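Local coordinates for protein gamma-glutamyltranspeptidase (PDB 6J3A) that is a gamma-glutamyltranspeptidase homologue of the Ntn-hydrolase clan, related to LmbA, and probably cleaves or transfers gamma-glutamyl-type amide groups, at residues A[297-310]-A[563-576]. Residues are numbered along the deposited sequence; the frame is centred on the assembly and turned at random.
Sequences GSADYVHLLVEGCK and MDPGIAAELRRRGH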
loop_
_atom_site.group_PDB
_atom_site.type_symbol
_atom_site.label_atom_id
_atom_site.label_comp_id
_atom_site.label_asym_id
_atom_site.label_seq_id
_atom_site.Cartn_x
_atom_site.Cartn_y
_atom_site.Cartn_z
ATOM N N GLY A 297 25.586 -3.929 6.282
ATOM C CA GLY A 297 24.969 -5.253 6.418
ATOM C C GLY A 297 25.880 -6.399 6.827
ATOM O O GLY A 297 25.421 -7.539 6.946
ATOM N N SER A 298 27.158 -6.115 7.062
ATOM C CA SER A 298 28.121 -7.155 7.412
ATOM C C SER A 298 28.055 -7.460 8.906
ATOM O O SER A 298 27.426 -6.732 9.672
ATOM C CB SER A 298 29.530 -6.731 6.998
ATOM O OG SER A 298 29.985 -5.640 7.774
ATOM N N ALA A 299 28.694 -8.556 9.298
ATOM C CA ALA A 299 28.778 -8.964 10.698
ATOM C C ALA A 299 29.410 -7.849 11.555
ATOM O O ALA A 299 28.821 -7.414 12.551
ATOM C CB ALA A 299 29.576 -10.259 10.813
ATOM N N ASP A 300 30.585 -7.382 11.129
ATOM C CA ASP A 300 31.302 -6.262 11.774
ATOM C C ASP A 300 30.426 -5.005 11.934
ATOM O O ASP A 300 30.511 -4.317 12.949
ATOM C CB ASP A 300 32.580 -5.891 10.985
ATOM C CG ASP A 300 33.622 -7.023 10.950
ATOM O OD1 ASP A 300 33.554 -7.934 11.800
ATOM O OD2 ASP A 300 34.509 -6.999 10.061
ATOM N N TYR A 301 29.598 -4.714 10.928
ATOM C CA TYR A 301 28.644 -3.590 10.955
ATOM C C TYR A 301 27.586 -3.762 12.037
ATOM O O TYR A 301 27.292 -2.833 12.769
ATOM C CB TYR A 301 27.972 -3.471 9.589
ATOM C CG TYR A 301 26.843 -2.448 9.438
ATOM C CD1 TYR A 301 27.112 -1.102 9.179
ATOM C CD2 TYR A 301 25.504 -2.843 9.493
ATOM C CE1 TYR A 301 26.086 -0.182 9.001
ATOM C CE2 TYR A 301 24.474 -1.928 9.320
ATOM C CZ TYR A 301 24.769 -0.601 9.073
ATOM O OH TYR A 301 23.740 0.302 8.905
ATOM N N VAL A 302 27.013 -4.954 12.120
ATOM C CA VAL A 302 26.013 -5.263 13.143
ATOM C C VAL A 302 26.619 -5.185 14.540
ATOM O O VAL A 302 26.152 -4.400 15.368
ATOM C CB VAL A 302 25.390 -6.659 12.909
ATOM C CG1 VAL A 302 24.536 -7.113 14.093
ATOM C CG2 VAL A 302 24.546 -6.637 11.655
ATOM N N HIS A 303 27.645 -6.012 14.777
ATOM C CA HIS A 303 28.416 -6.024 16.039
ATOM C C HIS A 303 28.736 -4.618 16.546
ATOM O O HIS A 303 28.441 -4.278 17.687
ATOM C CB HIS A 303 29.735 -6.807 15.879
ATOM C CG HIS A 303 30.608 -6.767 17.097
ATOM N ND1 HIS A 303 30.420 -7.606 18.173
ATOM C CD2 HIS A 303 31.647 -5.963 17.426
ATOM C CE1 HIS A 303 31.310 -7.328 19.108
ATOM N NE2 HIS A 303 32.066 -6.333 18.681
ATOM N N LEU A 304 29.340 -3.822 15.674
ATOM C CA LEU A 304 29.674 -2.428 15.973
ATOM C C LEU A 304 28.484 -1.624 16.489
ATOM O O LEU A 304 28.609 -0.895 17.466
ATOM C CB LEU A 304 30.253 -1.732 14.731
ATOM C CG LEU A 304 30.529 -0.233 14.883
ATOM C CD1 LEU A 304 31.693 0.003 15.838
ATOM C CD2 LEU A 304 30.790 0.424 13.541
ATOM N N LEU A 305 27.350 -1.751 15.807
ATOM C CA LEU A 305 26.122 -1.059 16.190
ATOM C C LEU A 305 25.492 -1.571 17.479
ATOM O O LEU A 305 24.881 -0.788 18.211
ATOM C CB LEU A 305 25.096 -1.137 15.059
ATOM C CG LEU A 305 25.475 -0.433 13.749
ATOM C CD1 LEU A 305 24.300 -0.412 12.781
ATOM C CD2 LEU A 305 25.996 0.979 13.958
ATOM N N VAL A 306 25.613 -2.874 17.742
ATOM C CA VAL A 306 25.040 -3.487 18.957
ATOM C C VAL A 306 25.787 -2.975 20.200
ATOM O O VAL A 306 25.191 -2.443 21.145
ATOM C CB VAL A 306 25.056 -5.038 18.864
ATOM C CG1 VAL A 306 24.709 -5.706 20.198
ATOM C CG2 VAL A 306 24.085 -5.507 17.787
ATOM N N GLU A 307 27.102 -3.128 20.174
ATOM C CA GLU A 307 27.941 -2.649 21.267
ATOM C C GLU A 307 27.779 -1.140 21.491
ATOM O O GLU A 307 27.665 -0.686 22.628
ATOM C CB GLU A 307 29.410 -3.025 21.022
ATOM C CG GLU A 307 29.664 -4.528 20.992
ATOM C CD GLU A 307 29.017 -5.224 22.163
ATOM O OE1 GLU A 307 27.948 -5.835 21.962
ATOM O OE2 GLU A 307 29.555 -5.110 23.290
ATOM N N GLY A 308 27.745 -0.379 20.406
ATOM C CA GLY A 308 27.503 1.061 20.483
ATOM C C GLY A 308 26.158 1.393 21.107
ATOM O O GLY A 308 26.059 2.277 21.953
ATOM N N CYS A 309 25.124 0.661 20.694
ATOM C CA CYS A 309 23.789 0.782 21.280
ATOM C C CYS A 309 23.761 0.498 22.791
ATOM O O CYS A 309 23.144 1.256 23.548
ATOM C CB CYS A 309 22.818 -0.136 20.559
ATOM S SG CYS A 309 21.175 -0.143 21.292
ATOM N N LYS A 310 24.429 -0.577 23.217
ATOM C CA LYS A 310 24.563 -0.896 24.652
ATOM C C LYS A 310 25.133 0.279 25.446
ATOM O O LYS A 310 24.588 0.663 26.474
ATOM C CB LYS A 310 25.415 -2.166 24.867
ATOM C CG LYS A 310 24.586 -3.453 24.872
ATOM C CD LYS A 310 25.036 -4.503 23.868
ATOM C CE LYS A 310 25.748 -5.671 24.502
ATOM N NZ LYS A 310 25.891 -6.775 23.511
ATOM N N MET A 563 17.904 -12.486 8.281
ATOM C CA MET A 563 19.308 -12.076 8.332
ATOM C C MET A 563 20.177 -13.293 7.988
ATOM O O MET A 563 19.817 -14.423 8.322
ATOM C CB MET A 563 19.662 -11.535 9.719
ATOM C CG MET A 563 21.092 -11.018 9.859
ATOM S SD MET A 563 21.325 -9.889 11.255
ATOM C CE MET A 563 20.563 -8.401 10.614
ATOM N N ASP A 564 21.301 -13.056 7.309
ATOM C CA ASP A 564 22.233 -14.117 6.904
ATOM C C ASP A 564 22.605 -14.979 8.120
ATOM O O ASP A 564 22.977 -14.422 9.154
ATOM C CB ASP A 564 23.491 -13.497 6.288
ATOM N N PRO A 565 22.481 -16.325 8.018
ATOM C CA PRO A 565 22.758 -17.166 9.201
ATOM C C PRO A 565 24.215 -17.167 9.652
ATOM O O PRO A 565 24.499 -17.542 10.790
ATOM C CB PRO A 565 22.351 -18.584 8.752
ATOM C CG PRO A 565 21.555 -18.408 7.507
ATOM C CD PRO A 565 22.061 -17.147 6.867
ATOM N N GLY A 566 25.118 -16.789 8.744
ATOM C CA GLY A 566 26.548 -16.647 9.039
ATOM C C GLY A 566 26.906 -15.388 9.818
ATOM O O GLY A 566 27.995 -15.296 10.398
ATOM N N ILE A 567 25.999 -14.410 9.809
ATOM C CA ILE A 567 26.094 -13.237 10.687
ATOM C C ILE A 567 25.702 -13.611 12.118
ATOM O O ILE A 567 26.404 -13.255 13.068
ATOM C CB ILE A 567 25.232 -12.069 10.161
ATOM C CG1 ILE A 567 25.899 -11.492 8.909
ATOM C CG2 ILE A 567 25.059 -10.980 11.219
ATOM C CD1 ILE A 567 25.085 -10.455 8.162
ATOM N N ALA A 568 24.581 -14.315 12.259
ATOM C CA ALA A 568 24.170 -14.880 13.537
ATOM C C ALA A 568 25.277 -15.737 14.130
ATOM O O ALA A 568 25.528 -15.648 15.321
ATOM C CB ALA A 568 22.904 -15.702 13.381
ATOM N N ALA A 569 25.940 -16.543 13.298
ATOM C CA ALA A 569 27.052 -17.400 13.750
ATOM C C ALA A 569 28.288 -16.587 14.165
ATOM O O ALA A 569 28.995 -16.969 15.099
ATOM C CB ALA A 569 27.421 -18.433 12.689
ATOM N N GLU A 570 28.541 -15.479 13.469
ATOM C CA GLU A 570 29.641 -14.563 13.829
ATOM C C GLU A 570 29.455 -13.907 15.189
ATOM O O GLU A 570 30.408 -13.778 15.953
ATOM C CB GLU A 570 29.843 -13.467 12.772
ATOM C CG GLU A 570 30.926 -13.783 11.759
ATOM C CD GLU A 570 32.313 -13.783 12.381
ATOM O OE1 GLU A 570 32.876 -12.681 12.574
ATOM O OE2 GLU A 570 32.831 -14.881 12.679
ATOM N N LEU A 571 28.228 -13.491 15.474
ATOM C CA LEU A 571 27.896 -12.869 16.749
ATOM C C LEU A 571 28.010 -13.835 17.934
ATOM O O LEU A 571 28.515 -13.439 18.983
ATOM C CB LEU A 571 26.497 -12.247 16.683
ATOM C CG LEU A 571 26.310 -11.153 15.624
ATOM C CD1 LEU A 571 24.869 -10.686 15.532
ATOM C CD2 LEU A 571 27.205 -9.964 15.894
ATOM N N ARG A 572 27.579 -15.090 17.777
ATOM C CA ARG A 572 27.673 -16.063 18.894
ATOM C C ARG A 572 29.141 -16.292 19.214
ATOM O O ARG A 572 29.526 -16.396 20.380
ATOM C CB ARG A 572 27.028 -17.445 18.643
ATOM C CG ARG A 572 25.995 -17.584 17.547
ATOM C CD ARG A 572 25.311 -18.943 17.602
ATOM N NE ARG A 572 23.899 -18.810 17.959
ATOM C CZ ARG A 572 22.891 -18.708 17.089
ATOM N NH1 ARG A 572 21.640 -18.583 17.540
ATOM N NH2 ARG A 572 23.109 -18.733 15.770
ATOM N N ARG A 573 29.935 -16.369 18.152
ATOM C CA ARG A 573 31.388 -16.492 18.235
ATOM C C ARG A 573 32.030 -15.348 19.037
ATOM O O ARG A 573 32.984 -15.550 19.795
ATOM C CB ARG A 573 31.967 -16.503 16.824
ATOM C CG ARG A 573 33.212 -17.342 16.663
ATOM C CD ARG A 573 34.083 -16.737 15.579
ATOM N NE ARG A 573 34.747 -15.523 16.051
ATOM C CZ ARG A 573 35.227 -14.543 15.280
ATOM N NH1 ARG A 573 35.130 -14.578 13.954
ATOM N NH2 ARG A 573 35.810 -13.500 15.854
ATOM N N ARG A 574 31.480 -14.152 18.856
ATOM C CA ARG A 574 31.897 -12.950 19.581
ATOM C C ARG A 574 31.172 -12.746 20.924
ATOM O O ARG A 574 31.200 -11.651 21.490
ATOM C CB ARG A 574 31.718 -11.732 18.669
ATOM C CG ARG A 574 32.535 -11.845 17.391
ATOM C CD ARG A 574 32.158 -10.826 16.332
ATOM N NE ARG A 574 33.069 -9.681 16.353
ATOM C CZ ARG A 574 33.469 -8.979 15.289
ATOM N NH1 ARG A 574 33.046 -9.271 14.058
ATOM N NH2 ARG A 574 34.315 -7.965 15.458
ATOM N N GLY A 575 30.533 -13.801 21.426
ATOM C CA GLY A 575 29.989 -13.841 22.783
ATOM C C GLY A 575 28.600 -13.272 22.965
ATOM O O GLY A 575 28.159 -13.082 24.100
ATOM N N HIS A 576 27.904 -12.993 21.867
ATOM C CA HIS A 576 26.504 -12.580 21.938
ATOM C C HIS A 576 25.625 -13.767 22.294
ATOM O O HIS A 576 25.876 -14.885 21.842
ATOM C CB HIS A 576 26.033 -12.024 20.601
ATOM C CG HIS A 576 26.694 -10.739 20.214
ATOM N ND1 HIS A 576 26.169 -9.509 20.547
ATOM C CD2 HIS A 576 27.828 -10.487 19.517
ATOM C CE1 HIS A 576 26.957 -8.557 20.081
ATOM N NE2 HIS A 576 27.972 -9.124 19.454
HETATM O O HOH W 1 24.583 -9.177 22.571
#
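R574 lies flat on the imidazole of H303, the guanidinium and ring planes only 18° apart and their centres 4.2 Å from each other, with NE above the middle of the ring. The other ring face is covered by E307 CG, and NE2 is bonded to G345 O, which together fix the imidazole's rotation. From this stacked position R574 turns its edge to D300: NH1 reaches OD1 at 2.7 Å with an N-H...O angle of 166°, and the oxygen lies in the guanidinium plane while the carboxylate stands almost perpendicular. The bend of the R574 chain at chi3 lets one arginine serve both partners. A leucine in its place would probably leave D300 without its countercharge and one face of H303 without its flat cover. H576 meets H303 rim to rim; ND1 of H303 and NE2 of H576 are hydrogen-bonded at 3.2 Å. Beyond it, V306 CG1 touches H576 CE1 at the ring edge, 3.6 Å away, and one water joins H576 ND1 to K310 NZ, itself salt-bridged to E307. Toward the start of helix 299-310 the contact turns apolar: L571 CD1 meets V302 CG1 at 3.9 Å, A299 CB packs on the aliphatic base of E570, 3.8 Å from its CB, and I567 sets CG1 beside A299. The axes of 299-310 and 565-573 cross at -50°, 9.7 Å apart at closest approach. The contact packs the start of helix 299-319 on helix 565-573, which leads into strand 577-581 through a Schellman motif with G575 as C-prime residue, closed by H576 N to L571 O and G575 N to R572 O.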